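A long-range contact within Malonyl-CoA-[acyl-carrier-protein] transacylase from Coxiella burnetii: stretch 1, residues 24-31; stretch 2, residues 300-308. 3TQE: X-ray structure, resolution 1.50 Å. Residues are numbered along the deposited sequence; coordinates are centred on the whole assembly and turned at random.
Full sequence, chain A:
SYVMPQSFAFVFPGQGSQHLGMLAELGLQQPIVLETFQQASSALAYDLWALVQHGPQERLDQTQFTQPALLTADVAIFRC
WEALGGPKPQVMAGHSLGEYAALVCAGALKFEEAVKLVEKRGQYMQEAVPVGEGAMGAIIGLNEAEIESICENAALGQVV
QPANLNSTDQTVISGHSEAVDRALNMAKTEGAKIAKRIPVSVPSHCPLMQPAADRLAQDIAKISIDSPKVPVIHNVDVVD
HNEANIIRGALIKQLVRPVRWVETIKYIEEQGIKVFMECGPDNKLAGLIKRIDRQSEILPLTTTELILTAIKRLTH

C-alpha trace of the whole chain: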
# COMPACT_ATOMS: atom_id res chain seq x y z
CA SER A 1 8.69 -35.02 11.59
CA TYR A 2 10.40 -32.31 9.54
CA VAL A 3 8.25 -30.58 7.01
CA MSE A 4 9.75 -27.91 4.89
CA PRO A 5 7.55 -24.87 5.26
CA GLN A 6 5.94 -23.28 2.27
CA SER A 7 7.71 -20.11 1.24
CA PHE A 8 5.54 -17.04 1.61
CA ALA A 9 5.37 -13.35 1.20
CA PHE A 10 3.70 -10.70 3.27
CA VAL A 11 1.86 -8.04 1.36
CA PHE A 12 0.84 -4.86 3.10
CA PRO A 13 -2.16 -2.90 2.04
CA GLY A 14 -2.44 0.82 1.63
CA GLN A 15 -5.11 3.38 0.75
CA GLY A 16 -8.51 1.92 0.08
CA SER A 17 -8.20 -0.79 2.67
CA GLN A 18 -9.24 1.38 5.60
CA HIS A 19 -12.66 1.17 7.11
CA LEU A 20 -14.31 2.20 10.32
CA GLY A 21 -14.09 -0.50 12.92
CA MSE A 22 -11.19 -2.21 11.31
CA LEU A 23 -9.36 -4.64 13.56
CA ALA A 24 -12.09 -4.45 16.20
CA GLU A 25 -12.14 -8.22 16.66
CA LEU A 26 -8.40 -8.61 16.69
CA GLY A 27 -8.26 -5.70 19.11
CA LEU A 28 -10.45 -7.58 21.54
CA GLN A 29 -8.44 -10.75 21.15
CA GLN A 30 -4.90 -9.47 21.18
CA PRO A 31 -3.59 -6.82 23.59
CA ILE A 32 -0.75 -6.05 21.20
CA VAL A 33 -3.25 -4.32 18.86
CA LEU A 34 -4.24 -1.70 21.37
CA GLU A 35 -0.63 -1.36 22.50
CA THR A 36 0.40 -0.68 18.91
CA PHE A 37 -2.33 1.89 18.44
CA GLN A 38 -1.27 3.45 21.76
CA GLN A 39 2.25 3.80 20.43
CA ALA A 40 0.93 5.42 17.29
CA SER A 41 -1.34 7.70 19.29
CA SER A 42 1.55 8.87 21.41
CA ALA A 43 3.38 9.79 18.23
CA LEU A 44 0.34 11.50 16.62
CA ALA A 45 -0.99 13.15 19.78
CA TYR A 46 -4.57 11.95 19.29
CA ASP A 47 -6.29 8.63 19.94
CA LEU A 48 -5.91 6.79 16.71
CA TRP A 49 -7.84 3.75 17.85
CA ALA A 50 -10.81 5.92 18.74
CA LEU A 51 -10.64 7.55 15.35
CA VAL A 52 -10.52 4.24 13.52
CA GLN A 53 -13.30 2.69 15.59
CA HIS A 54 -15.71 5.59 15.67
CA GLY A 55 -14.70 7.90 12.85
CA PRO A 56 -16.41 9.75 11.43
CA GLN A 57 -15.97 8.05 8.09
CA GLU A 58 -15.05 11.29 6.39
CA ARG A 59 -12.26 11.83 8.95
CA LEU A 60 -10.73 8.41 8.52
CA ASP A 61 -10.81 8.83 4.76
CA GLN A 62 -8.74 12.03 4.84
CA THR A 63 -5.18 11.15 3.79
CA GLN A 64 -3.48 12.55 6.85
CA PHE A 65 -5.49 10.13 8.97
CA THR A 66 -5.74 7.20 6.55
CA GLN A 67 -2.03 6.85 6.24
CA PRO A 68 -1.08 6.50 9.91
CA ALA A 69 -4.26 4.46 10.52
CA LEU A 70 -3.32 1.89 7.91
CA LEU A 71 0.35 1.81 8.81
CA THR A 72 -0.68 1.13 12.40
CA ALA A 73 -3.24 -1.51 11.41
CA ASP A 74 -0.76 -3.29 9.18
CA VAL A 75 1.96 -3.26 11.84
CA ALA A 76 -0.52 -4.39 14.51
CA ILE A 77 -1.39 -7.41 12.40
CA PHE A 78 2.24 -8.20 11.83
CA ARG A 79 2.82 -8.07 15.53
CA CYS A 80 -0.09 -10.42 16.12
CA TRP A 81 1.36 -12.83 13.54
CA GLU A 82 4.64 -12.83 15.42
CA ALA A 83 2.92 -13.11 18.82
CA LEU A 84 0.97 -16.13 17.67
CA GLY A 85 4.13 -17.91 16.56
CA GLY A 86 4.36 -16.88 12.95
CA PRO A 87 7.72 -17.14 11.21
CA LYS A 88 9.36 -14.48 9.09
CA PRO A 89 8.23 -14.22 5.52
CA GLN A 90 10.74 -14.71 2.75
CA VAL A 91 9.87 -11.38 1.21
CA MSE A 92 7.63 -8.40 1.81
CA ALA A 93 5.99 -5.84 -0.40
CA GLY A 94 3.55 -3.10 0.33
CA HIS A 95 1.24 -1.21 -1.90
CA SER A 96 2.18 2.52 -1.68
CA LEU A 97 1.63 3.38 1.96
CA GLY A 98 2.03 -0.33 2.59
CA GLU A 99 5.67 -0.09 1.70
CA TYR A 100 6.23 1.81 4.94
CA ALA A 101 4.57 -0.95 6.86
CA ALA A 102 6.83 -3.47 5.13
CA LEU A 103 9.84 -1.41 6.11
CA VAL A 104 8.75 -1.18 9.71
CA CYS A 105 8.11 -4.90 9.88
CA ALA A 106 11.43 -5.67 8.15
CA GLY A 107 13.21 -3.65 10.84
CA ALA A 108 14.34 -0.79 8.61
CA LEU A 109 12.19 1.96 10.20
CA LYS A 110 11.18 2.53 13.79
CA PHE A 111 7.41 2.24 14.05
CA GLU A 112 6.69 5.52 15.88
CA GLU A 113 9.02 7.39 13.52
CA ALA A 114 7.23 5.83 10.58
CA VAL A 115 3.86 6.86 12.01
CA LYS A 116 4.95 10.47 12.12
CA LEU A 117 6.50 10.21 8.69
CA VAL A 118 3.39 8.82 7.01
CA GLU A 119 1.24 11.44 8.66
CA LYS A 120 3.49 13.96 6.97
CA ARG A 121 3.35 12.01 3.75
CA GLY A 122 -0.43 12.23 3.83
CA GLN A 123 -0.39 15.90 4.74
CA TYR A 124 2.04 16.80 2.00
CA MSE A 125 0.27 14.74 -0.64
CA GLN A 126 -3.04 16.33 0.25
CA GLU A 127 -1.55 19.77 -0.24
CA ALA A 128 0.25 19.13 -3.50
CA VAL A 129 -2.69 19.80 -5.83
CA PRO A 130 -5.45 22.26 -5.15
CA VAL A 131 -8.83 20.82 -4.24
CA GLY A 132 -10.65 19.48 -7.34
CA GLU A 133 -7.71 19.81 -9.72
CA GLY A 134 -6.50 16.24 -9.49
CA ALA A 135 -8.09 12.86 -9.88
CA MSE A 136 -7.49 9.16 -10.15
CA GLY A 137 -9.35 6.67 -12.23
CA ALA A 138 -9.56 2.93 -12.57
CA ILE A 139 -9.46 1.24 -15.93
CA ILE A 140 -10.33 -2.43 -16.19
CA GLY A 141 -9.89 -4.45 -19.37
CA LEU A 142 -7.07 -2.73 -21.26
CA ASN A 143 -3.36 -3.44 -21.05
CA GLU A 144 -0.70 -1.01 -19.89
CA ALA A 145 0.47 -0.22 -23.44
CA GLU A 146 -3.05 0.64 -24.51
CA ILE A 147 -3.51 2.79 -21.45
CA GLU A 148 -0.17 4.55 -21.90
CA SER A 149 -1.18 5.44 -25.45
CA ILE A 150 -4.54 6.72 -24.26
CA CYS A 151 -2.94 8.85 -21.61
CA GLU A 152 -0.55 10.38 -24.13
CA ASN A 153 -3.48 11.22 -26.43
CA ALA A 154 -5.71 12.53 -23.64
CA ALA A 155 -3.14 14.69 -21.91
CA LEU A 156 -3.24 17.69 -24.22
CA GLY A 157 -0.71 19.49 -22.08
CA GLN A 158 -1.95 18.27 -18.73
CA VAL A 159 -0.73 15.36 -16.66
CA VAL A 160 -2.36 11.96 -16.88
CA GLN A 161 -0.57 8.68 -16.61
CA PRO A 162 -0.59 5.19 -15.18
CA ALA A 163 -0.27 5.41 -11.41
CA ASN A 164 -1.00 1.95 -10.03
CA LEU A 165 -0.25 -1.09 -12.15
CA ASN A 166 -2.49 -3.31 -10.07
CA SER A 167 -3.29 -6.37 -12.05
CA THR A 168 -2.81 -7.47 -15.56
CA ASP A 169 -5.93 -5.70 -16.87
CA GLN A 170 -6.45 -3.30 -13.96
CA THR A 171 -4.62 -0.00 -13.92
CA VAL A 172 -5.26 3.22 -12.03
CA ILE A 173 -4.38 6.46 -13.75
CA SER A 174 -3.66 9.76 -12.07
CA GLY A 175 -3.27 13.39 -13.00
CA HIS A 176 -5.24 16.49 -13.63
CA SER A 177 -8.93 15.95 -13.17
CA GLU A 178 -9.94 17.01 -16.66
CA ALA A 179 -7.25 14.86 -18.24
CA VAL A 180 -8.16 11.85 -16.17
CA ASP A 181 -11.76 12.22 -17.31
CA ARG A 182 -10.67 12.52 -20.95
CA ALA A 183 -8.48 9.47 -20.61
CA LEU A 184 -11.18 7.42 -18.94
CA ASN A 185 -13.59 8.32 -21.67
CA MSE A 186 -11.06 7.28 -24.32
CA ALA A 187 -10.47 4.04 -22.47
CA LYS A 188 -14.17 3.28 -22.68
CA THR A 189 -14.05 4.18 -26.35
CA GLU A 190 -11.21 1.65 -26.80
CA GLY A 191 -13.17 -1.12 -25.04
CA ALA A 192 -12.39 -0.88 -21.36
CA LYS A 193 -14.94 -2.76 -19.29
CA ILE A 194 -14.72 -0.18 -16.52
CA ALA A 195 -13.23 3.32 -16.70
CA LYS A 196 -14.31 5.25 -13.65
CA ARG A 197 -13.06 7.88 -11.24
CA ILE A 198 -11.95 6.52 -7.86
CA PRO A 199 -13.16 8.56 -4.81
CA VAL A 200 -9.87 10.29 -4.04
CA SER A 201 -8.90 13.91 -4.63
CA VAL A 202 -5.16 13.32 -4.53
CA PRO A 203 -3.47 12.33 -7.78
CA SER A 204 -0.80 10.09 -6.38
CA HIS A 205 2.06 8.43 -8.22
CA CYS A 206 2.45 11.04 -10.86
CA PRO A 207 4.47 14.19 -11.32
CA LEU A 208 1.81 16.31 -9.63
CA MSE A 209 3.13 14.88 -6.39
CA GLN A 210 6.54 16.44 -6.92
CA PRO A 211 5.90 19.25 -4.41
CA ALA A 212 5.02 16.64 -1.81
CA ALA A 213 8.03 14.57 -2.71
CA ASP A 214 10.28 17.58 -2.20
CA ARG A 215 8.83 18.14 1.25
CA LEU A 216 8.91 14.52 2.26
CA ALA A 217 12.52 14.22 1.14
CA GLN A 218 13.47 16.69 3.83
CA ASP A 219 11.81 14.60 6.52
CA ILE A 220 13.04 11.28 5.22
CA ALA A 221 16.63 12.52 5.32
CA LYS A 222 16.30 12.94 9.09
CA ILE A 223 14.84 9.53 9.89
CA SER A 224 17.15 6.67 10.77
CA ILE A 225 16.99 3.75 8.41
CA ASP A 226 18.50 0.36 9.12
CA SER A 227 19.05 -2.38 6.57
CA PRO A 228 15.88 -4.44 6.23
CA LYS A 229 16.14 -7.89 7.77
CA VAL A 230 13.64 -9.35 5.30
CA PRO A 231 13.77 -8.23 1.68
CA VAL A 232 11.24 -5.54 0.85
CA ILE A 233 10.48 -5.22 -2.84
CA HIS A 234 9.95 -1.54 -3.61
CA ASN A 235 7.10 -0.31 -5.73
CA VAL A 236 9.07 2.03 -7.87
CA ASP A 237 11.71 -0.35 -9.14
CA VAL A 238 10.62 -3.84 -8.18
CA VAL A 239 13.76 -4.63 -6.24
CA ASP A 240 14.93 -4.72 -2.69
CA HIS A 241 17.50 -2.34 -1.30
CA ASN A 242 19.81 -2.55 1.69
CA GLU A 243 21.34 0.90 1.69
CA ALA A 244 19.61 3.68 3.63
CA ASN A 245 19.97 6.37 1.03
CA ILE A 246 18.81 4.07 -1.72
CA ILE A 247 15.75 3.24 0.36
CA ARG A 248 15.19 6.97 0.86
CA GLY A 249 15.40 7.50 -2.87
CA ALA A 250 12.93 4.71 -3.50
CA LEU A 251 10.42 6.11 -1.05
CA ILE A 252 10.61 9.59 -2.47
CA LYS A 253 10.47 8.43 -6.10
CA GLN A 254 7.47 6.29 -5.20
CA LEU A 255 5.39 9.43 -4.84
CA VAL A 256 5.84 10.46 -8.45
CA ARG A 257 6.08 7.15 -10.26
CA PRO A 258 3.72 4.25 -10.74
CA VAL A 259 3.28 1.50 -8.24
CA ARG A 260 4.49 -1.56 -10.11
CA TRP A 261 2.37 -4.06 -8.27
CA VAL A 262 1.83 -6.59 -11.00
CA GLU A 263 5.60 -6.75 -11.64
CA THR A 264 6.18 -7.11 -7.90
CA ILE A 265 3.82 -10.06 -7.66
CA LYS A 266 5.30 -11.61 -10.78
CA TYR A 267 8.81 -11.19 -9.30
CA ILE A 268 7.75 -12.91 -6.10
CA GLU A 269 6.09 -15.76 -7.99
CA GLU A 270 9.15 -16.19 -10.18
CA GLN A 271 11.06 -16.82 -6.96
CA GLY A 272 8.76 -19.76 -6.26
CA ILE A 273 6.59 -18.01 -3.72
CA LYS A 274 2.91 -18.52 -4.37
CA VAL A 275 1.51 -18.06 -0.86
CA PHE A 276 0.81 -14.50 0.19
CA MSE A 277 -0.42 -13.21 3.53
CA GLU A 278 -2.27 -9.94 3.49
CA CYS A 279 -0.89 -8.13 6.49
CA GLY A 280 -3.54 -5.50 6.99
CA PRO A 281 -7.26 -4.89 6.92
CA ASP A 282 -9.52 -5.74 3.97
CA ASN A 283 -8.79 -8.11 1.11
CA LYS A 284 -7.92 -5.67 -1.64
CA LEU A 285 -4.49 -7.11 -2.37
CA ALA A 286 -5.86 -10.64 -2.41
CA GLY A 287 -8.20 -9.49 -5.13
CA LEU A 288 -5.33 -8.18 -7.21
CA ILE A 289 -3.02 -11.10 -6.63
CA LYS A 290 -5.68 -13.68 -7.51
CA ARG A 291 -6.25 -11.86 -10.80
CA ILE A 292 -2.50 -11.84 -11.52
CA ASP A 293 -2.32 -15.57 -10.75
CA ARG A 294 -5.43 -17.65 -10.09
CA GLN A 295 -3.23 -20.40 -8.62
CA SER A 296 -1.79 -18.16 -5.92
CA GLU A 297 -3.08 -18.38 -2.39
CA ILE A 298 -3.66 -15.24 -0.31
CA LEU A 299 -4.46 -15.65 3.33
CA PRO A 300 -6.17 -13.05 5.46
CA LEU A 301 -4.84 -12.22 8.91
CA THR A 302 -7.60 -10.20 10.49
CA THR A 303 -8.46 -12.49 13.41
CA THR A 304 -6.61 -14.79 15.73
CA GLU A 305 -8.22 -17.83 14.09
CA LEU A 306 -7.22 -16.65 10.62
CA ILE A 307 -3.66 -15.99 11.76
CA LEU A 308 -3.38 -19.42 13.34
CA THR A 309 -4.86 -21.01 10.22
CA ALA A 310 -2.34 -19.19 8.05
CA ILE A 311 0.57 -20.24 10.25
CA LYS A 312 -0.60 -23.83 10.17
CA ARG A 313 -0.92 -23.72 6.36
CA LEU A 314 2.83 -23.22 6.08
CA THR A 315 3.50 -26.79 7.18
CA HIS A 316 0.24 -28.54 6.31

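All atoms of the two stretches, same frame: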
# COMPACT_ATOMS: atom_id res chain seq x y z
N ALA A 24 -11.40 -4.42 14.92
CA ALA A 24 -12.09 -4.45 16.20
C ALA A 24 -12.01 -5.82 16.88
O ALA A 24 -11.73 -5.94 18.07
CB ALA A 24 -13.54 -4.02 16.03
N GLU A 25 -12.20 -6.87 16.10
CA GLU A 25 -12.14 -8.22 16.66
C GLU A 25 -10.75 -8.55 17.14
O GLU A 25 -10.56 -8.99 18.27
CB GLU A 25 -12.61 -9.22 15.64
CG GLU A 25 -12.59 -10.62 16.17
CD GLU A 25 -13.25 -11.62 15.25
OE1 GLU A 25 -13.75 -11.24 14.16
OE2 GLU A 25 -13.30 -12.81 15.65
N LEU A 26 -9.75 -8.32 16.29
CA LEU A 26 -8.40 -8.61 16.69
C LEU A 26 -8.01 -7.79 17.90
O LEU A 26 -7.27 -8.23 18.76
CB LEU A 26 -7.46 -8.34 15.53
CG LEU A 26 -6.10 -8.94 15.66
CD1 LEU A 26 -6.13 -10.48 15.65
CD2 LEU A 26 -5.26 -8.42 14.48
N GLY A 27 -8.51 -6.56 17.96
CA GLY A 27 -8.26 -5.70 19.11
C GLY A 27 -8.82 -6.19 20.43
O GLY A 27 -8.26 -5.93 21.49
N LEU A 28 -9.93 -6.92 20.36
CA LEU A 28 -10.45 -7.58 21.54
C LEU A 28 -9.61 -8.78 21.94
O LEU A 28 -9.40 -9.06 23.10
CB LEU A 28 -11.88 -8.02 21.29
CG LEU A 28 -12.92 -6.95 21.13
CD1 LEU A 28 -14.22 -7.57 20.62
CD2 LEU A 28 -13.11 -6.25 22.47
N GLN A 29 -9.14 -9.50 20.94
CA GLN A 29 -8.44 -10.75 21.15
C GLN A 29 -7.01 -10.61 21.58
O GLN A 29 -6.50 -11.44 22.31
CB GLN A 29 -8.47 -11.55 19.86
CG GLN A 29 -9.83 -11.98 19.41
CD GLN A 29 -9.82 -12.76 18.12
OE1 GLN A 29 -10.67 -13.66 17.91
NE2 GLN A 29 -8.91 -12.41 17.23
N GLN A 30 -6.35 -9.59 21.04
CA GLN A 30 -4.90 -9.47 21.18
C GLN A 30 -4.51 -8.10 21.71
O GLN A 30 -4.59 -7.11 20.99
CB GLN A 30 -4.27 -9.67 19.82
CG GLN A 30 -4.49 -11.02 19.22
CD GLN A 30 -3.95 -12.15 20.07
OE1 GLN A 30 -3.00 -11.97 20.84
NE2 GLN A 30 -4.53 -13.35 19.91
N PRO A 31 -4.04 -8.03 22.96
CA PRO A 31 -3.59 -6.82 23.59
C PRO A 31 -2.55 -6.06 22.78
O PRO A 31 -2.49 -4.85 22.86
CB PRO A 31 -3.00 -7.31 24.90
CG PRO A 31 -3.82 -8.51 25.22
CD PRO A 31 -4.10 -9.14 23.93
N PRO A 300 -5.89 -14.18 4.62
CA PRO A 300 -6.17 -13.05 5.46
C PRO A 300 -5.67 -13.28 6.88
O PRO A 300 -5.53 -14.42 7.34
CB PRO A 300 -7.68 -12.98 5.46
CG PRO A 300 -8.10 -14.34 5.31
CD PRO A 300 -7.08 -15.03 4.45
N LEU A 301 -5.44 -12.18 7.58
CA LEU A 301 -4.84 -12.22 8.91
C LEU A 301 -5.58 -11.37 9.92
O LEU A 301 -4.98 -10.84 10.85
CB LEU A 301 -3.40 -11.77 8.82
CG LEU A 301 -2.44 -12.63 8.00
CD1 LEU A 301 -1.07 -11.98 8.05
CD2 LEU A 301 -2.38 -14.07 8.50
N THR A 302 -6.88 -11.21 9.74
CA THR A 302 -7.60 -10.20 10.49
C THR A 302 -8.26 -10.69 11.78
O THR A 302 -8.92 -9.92 12.47
CB THR A 302 -8.62 -9.54 9.60
OG1 THR A 302 -9.36 -10.55 8.92
CG2 THR A 302 -7.94 -8.62 8.59
N THR A 303 -8.05 -11.96 12.11
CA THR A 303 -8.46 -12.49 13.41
C THR A 303 -7.46 -13.51 13.87
O THR A 303 -6.65 -14.00 13.09
CB THR A 303 -9.83 -13.20 13.35
OG1 THR A 303 -9.69 -14.43 12.62
CG2 THR A 303 -10.91 -12.34 12.72
N THR A 304 -7.52 -13.83 15.15
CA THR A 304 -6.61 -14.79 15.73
C THR A 304 -6.76 -16.12 15.01
O THR A 304 -5.77 -16.76 14.68
CB THR A 304 -6.83 -14.95 17.24
OG1 THR A 304 -6.53 -13.70 17.85
CG2 THR A 304 -5.96 -16.02 17.82
N GLU A 305 -8.00 -16.54 14.76
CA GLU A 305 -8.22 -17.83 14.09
C GLU A 305 -7.61 -17.83 12.69
O GLU A 305 -6.98 -18.79 12.29
CB GLU A 305 -9.72 -18.17 14.01
CG GLU A 305 -10.04 -19.58 13.46
CD GLU A 305 -11.44 -20.17 13.88
OE1 GLU A 305 -12.52 -19.52 13.69
OE2 GLU A 305 -11.45 -21.33 14.39
N LEU A 306 -7.77 -16.73 11.96
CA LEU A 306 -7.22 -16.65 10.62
C LEU A 306 -5.70 -16.68 10.66
O LEU A 306 -5.08 -17.33 9.83
CB LEU A 306 -7.72 -15.40 9.92
CG LEU A 306 -9.19 -15.45 9.54
CD1 LEU A 306 -9.61 -14.08 9.07
CD2 LEU A 306 -9.50 -16.49 8.50
N ILE A 307 -5.11 -16.00 11.62
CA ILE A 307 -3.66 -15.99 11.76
C ILE A 307 -3.17 -17.40 12.05
O ILE A 307 -2.23 -17.88 11.43
CB ILE A 307 -3.19 -15.01 12.84
CG1 ILE A 307 -3.43 -13.58 12.33
CG2 ILE A 307 -1.74 -15.27 13.21
CD1 ILE A 307 -3.30 -12.53 13.39
N LEU A 308 -3.81 -18.07 13.00
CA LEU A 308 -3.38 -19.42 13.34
C LEU A 308 -3.56 -20.37 12.18
O LEU A 308 -2.70 -21.21 11.95
CB LEU A 308 -4.12 -19.91 14.57
CG LEU A 308 -3.73 -19.18 15.86
CD1 LEU A 308 -4.73 -19.55 16.93
CD2 LEU A 308 -2.33 -19.48 16.32
O HOH W 1 -10.18 -7.77 13.45

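The residues that touch here are at least 274 positions apart in sequence. Helix 24-29 meets the start of helix 304-308 and the loop that leads into it. The two helix axes are nearly perpendicular, at 86°, and come no closer than 10.9 Å. Side chains from helix 24-29 and Gln30 meet the loop and the first turn of the second helix. The nearest CA atoms across the stretches are those of Leu26 and Thr303, 5.1 Å apart. The contact is small, burying 308 Å² over both sides.

One direct hydrogen bond between the stretches joins two side chains. Gln30 NE2 donates to Thr304 OG1 over 2.9 Å, with a nearly straight angle of 170° at the hydrogen. Gln30 is the first residue to leave helical geometry after helix 24-29, and its CA-to-CB bond points toward stretch 2. Thr304 answers from the first turn of its helix. Its CA-to-CB bond points toward stretch 1, and its chi1 is m. The side chain of Gln29 also approaches Thr304, but the orientation of its amide is uncertain.

One water links the backbones. Water 1 accepts from Leu26 N at 2.9 Å and donates to Thr302 O at 2.7 Å. Leu26 N lies in the first turn of helix 24-29, where no backbone carbonyl within the stretch takes up its hydrogen. The water fills that role and ties the helix to the loop before helix 304-308.

The apolar part of the contact centres on Leu26. Its CA-to-CB bond points sideways, but the end of the side chain comes nearer to stretch 2. Leu26 CD1 lies 4.2 Å from Ile307 CD1, and both residues are buried. The same methyl lies against the backbone at the start of the second helix, with Leu26 CD1 3.7 Å from Thr304 N. Leu26 CB rests 3.7 Å from Thr302 O. The side chain of Glu25, which is exposed, is extended and brings its OE1 to 3.4 Å from Thr303 CG2, a van der Waals approach to a methyl group.

Within stretch 2, two bonds at Thr303 close the start of the helix that carries Thr304 and Ile307. Thr303 is the N-cap of helix 304-308. Its OG1 accepts from Leu306 N at 3.1 Å, and its backbone O accepts from Ile307 N at 2.9 Å. In stretch 1, Gln30 N donates to Leu26 O at 2.8 Å, which ties the backbone of Gln30 to the helix before it.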